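Local coordinates for DNA polymerase III, gamma subunit-related protein (Thermotoga maritima, PDB 2GNO) that probably binds DNA and resembles the clamp-loader subunits of bacterial DNA polymerase III, at residues L38-Y41 with F45-K48. Sequence-based numbering, arbitrary orientation.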
ATOM      1  N   LEU A  38      -8.672  -3.168  14.102  1.00 23.19           N
ATOM      2  CA  LEU A  38      -8.539  -3.008  15.546  1.00 23.47           C
ATOM      3  C   LEU A  38      -9.795  -2.635  16.313  1.00 23.01           C
ATOM      4  O   LEU A  38     -10.081  -3.261  17.313  1.00 23.05           O
ATOM      5  CB  LEU A  38      -7.386  -2.046  15.892  1.00 22.99           C
ATOM      6  CG  LEU A  38      -7.006  -1.865  17.363  1.00 23.63           C
ATOM      7  CD1 LEU A  38      -6.669  -3.203  17.959  1.00 24.19           C
ATOM      8  CD2 LEU A  38      -5.802  -0.963  17.477  1.00 25.91           C
ATOM      9  N   PRO A  39     -10.537  -1.625  15.870  1.00 21.64           N
ATOM     10  CA  PRO A  39     -11.719  -1.228  16.610  1.00 22.29           C
ATOM     11  C   PRO A  39     -12.757  -2.326  16.798  1.00 22.37           C
ATOM     12  O   PRO A  39     -13.287  -2.485  17.909  1.00 21.06           O
ATOM     13  CB  PRO A  39     -12.266  -0.064  15.774  1.00 20.93           C
ATOM     14  CG  PRO A  39     -11.095   0.400  15.011  1.00 19.21           C
ATOM     15  CD  PRO A  39     -10.329  -0.765  14.695  1.00 24.24           C
ATOM     16  N   GLU A  40     -13.056  -3.060  15.735  1.00 20.60           N
ATOM     17  CA  GLU A  40     -13.989  -4.174  15.824  1.00 24.83           C
ATOM     18  C   GLU A  40     -13.438  -5.291  16.691  1.00 24.72           C
ATOM     19  O   GLU A  40     -14.196  -5.934  17.402  1.00 27.68           O
ATOM     20  CB  GLU A  40     -14.397  -4.689  14.459  1.00 24.50           C
ATOM     21  CG  GLU A  40     -15.291  -5.904  14.530  1.00 26.61           C
ATOM     22  CD  GLU A  40     -15.972  -6.232  13.235  1.00 31.91           C
ATOM     23  OE1 GLU A  40     -15.882  -5.476  12.254  1.00 32.89           O
ATOM     24  OE2 GLU A  40     -16.615  -7.263  13.224  1.00 30.03           O
ATOM     25  N   TYR A  41     -12.133  -5.528  16.637  1.00 25.95           N
ATOM     26  CA  TYR A  41     -11.529  -6.544  17.483  1.00 21.50           C
ATOM     27  C   TYR A  41     -11.671  -6.182  18.970  1.00 24.75           C
ATOM     28  O   TYR A  41     -11.947  -7.045  19.786  1.00 21.76           O
ATOM     29  CB  TYR A  41     -10.078  -6.785  17.134  1.00 22.47           C
ATOM     30  CG  TYR A  41      -9.538  -7.992  17.867  1.00 23.22           C
ATOM     31  CD1 TYR A  41      -9.702  -9.262  17.351  1.00 32.71           C
ATOM     32  CD2 TYR A  41      -8.925  -7.859  19.115  1.00 34.83           C
ATOM     33  CE1 TYR A  41      -9.254 -10.384  18.056  1.00 32.71           C
ATOM     34  CE2 TYR A  41      -8.461  -8.960  19.800  1.00 30.29           C
ATOM     35  CZ  TYR A  41      -8.627 -10.217  19.273  1.00 35.10           C
ATOM     36  OH  TYR A  41      -8.170 -11.323  19.966  1.00 34.76           O
ATOM     37  N   PHE A  45     -17.827  -5.697  17.734  1.00 27.00           N
ATOM     38  CA  PHE A  45     -18.997  -5.174  17.067  1.00 24.83           C
ATOM     39  C   PHE A  45     -18.446  -4.384  15.880  1.00 24.18           C
ATOM     40  O   PHE A  45     -17.395  -3.764  16.010  1.00 25.90           O
ATOM     41  CB  PHE A  45     -19.792  -4.269  18.010  1.00 24.44           C
ATOM     42  CG  PHE A  45     -21.222  -4.071  17.602  1.00 22.81           C
ATOM     43  CD1 PHE A  45     -22.183  -5.005  17.975  1.00 25.50           C
ATOM     44  CD2 PHE A  45     -21.615  -2.956  16.880  1.00 32.31           C
ATOM     45  CE1 PHE A  45     -23.506  -4.854  17.618  1.00 25.69           C
ATOM     46  CE2 PHE A  45     -22.943  -2.797  16.513  1.00 29.41           C
ATOM     47  CZ  PHE A  45     -23.888  -3.743  16.876  1.00 29.48           C
ATOM     48  N   PRO A  46     -19.129  -4.397  14.723  1.00 26.71           N
ATOM     49  CA  PRO A  46     -18.603  -3.642  13.578  1.00 26.75           C
ATOM     50  C   PRO A  46     -18.731  -2.112  13.766  1.00 27.60           C
ATOM     51  O   PRO A  46     -19.599  -1.669  14.507  1.00 25.94           O
ATOM     52  CB  PRO A  46     -19.454  -4.133  12.418  1.00 27.24           C
ATOM     53  CG  PRO A  46     -20.281  -5.184  12.945  1.00 27.54           C
ATOM     54  CD  PRO A  46     -20.399  -5.050  14.378  1.00 27.83           C
ATOM     55  N   PRO A  47     -17.844  -1.320  13.136  1.00 28.35           N
ATOM     56  CA  PRO A  47     -17.833   0.139  13.299  1.00 29.50           C
ATOM     57  C   PRO A  47     -18.792   1.034  12.517  1.00 29.25           C
ATOM     58  O   PRO A  47     -18.792   0.998  11.304  1.00 29.37           O
ATOM     59  CB  PRO A  47     -16.398   0.495  12.882  1.00 28.79           C
ATOM     60  CG  PRO A  47     -16.047  -0.505  11.874  1.00 29.77           C
ATOM     61  CD  PRO A  47     -16.687  -1.774  12.336  1.00 30.69           C
ATOM     62  N   LYS A  48     -19.594   1.831  13.230  1.00 28.70           N
ATOM     63  CA  LYS A  48     -20.476   2.792  12.593  1.00 30.05           C
ATOM     64  C   LYS A  48     -19.543   3.998  12.312  1.00 29.11           C
ATOM     65  O   LYS A  48     -18.543   4.177  13.021  1.00 24.14           O
ATOM     66  CB  LYS A  48     -21.638   3.167  13.512  1.00 33.26           C
ATOM     67  CG  LYS A  48     -22.750   3.892  12.806  1.00 38.66           C
ATOM     68  CD  LYS A  48     -23.907   4.277  13.737  1.00 46.73           C
TER
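E40, on the last turns of helix 30-43, meets the carbonyl of F45 and the prolines P46 and P47 in a surface van der Waals contact, where the chain leaves the helix and turns back toward strand 52-55. The closest approach is to the carbonyl of F45, whose O lies 3.3 Å from CG of E40. E40 CA also makes a CA-H...O contact with F45 O, 3.4 Å away, with an angle of 142° at the hydrogen. CG of E40 stands anti to the backbone N (chi1 176°) and the chain stays extended beyond it, which carries the carboxylate alongside P46: OE1 lies 3.5 Å from CA of P46 and 3.8 Å from its CB. OE1 of E40 also reaches CD of P47, again at 3.8 Å, the two side chains crossing at about a right angle. The parallel sheet, with strand order 2-3-4-1-5, is consistent with a P-loop NTPase-like fold, in which helix 30-43 connects strand 19-24 to the edge strand 52-55, and these prolines lie on that connection. Y81 gives F45 O a hydrogen bond and also touches P39 and P47, joining the two segments from a neighbouring loop. With an alanine at E40, P46 and P47 would probably lose the carboxylate packed against them, and F45 O its contact with CG, while the bond from Y81 would remain. P46 CD sits over one face of the F45 ring, 3.4 Å above its plane and offset toward the rim, while P47 lines a pocket holding 2-ethoxyethanol, probably a crystallisation additive.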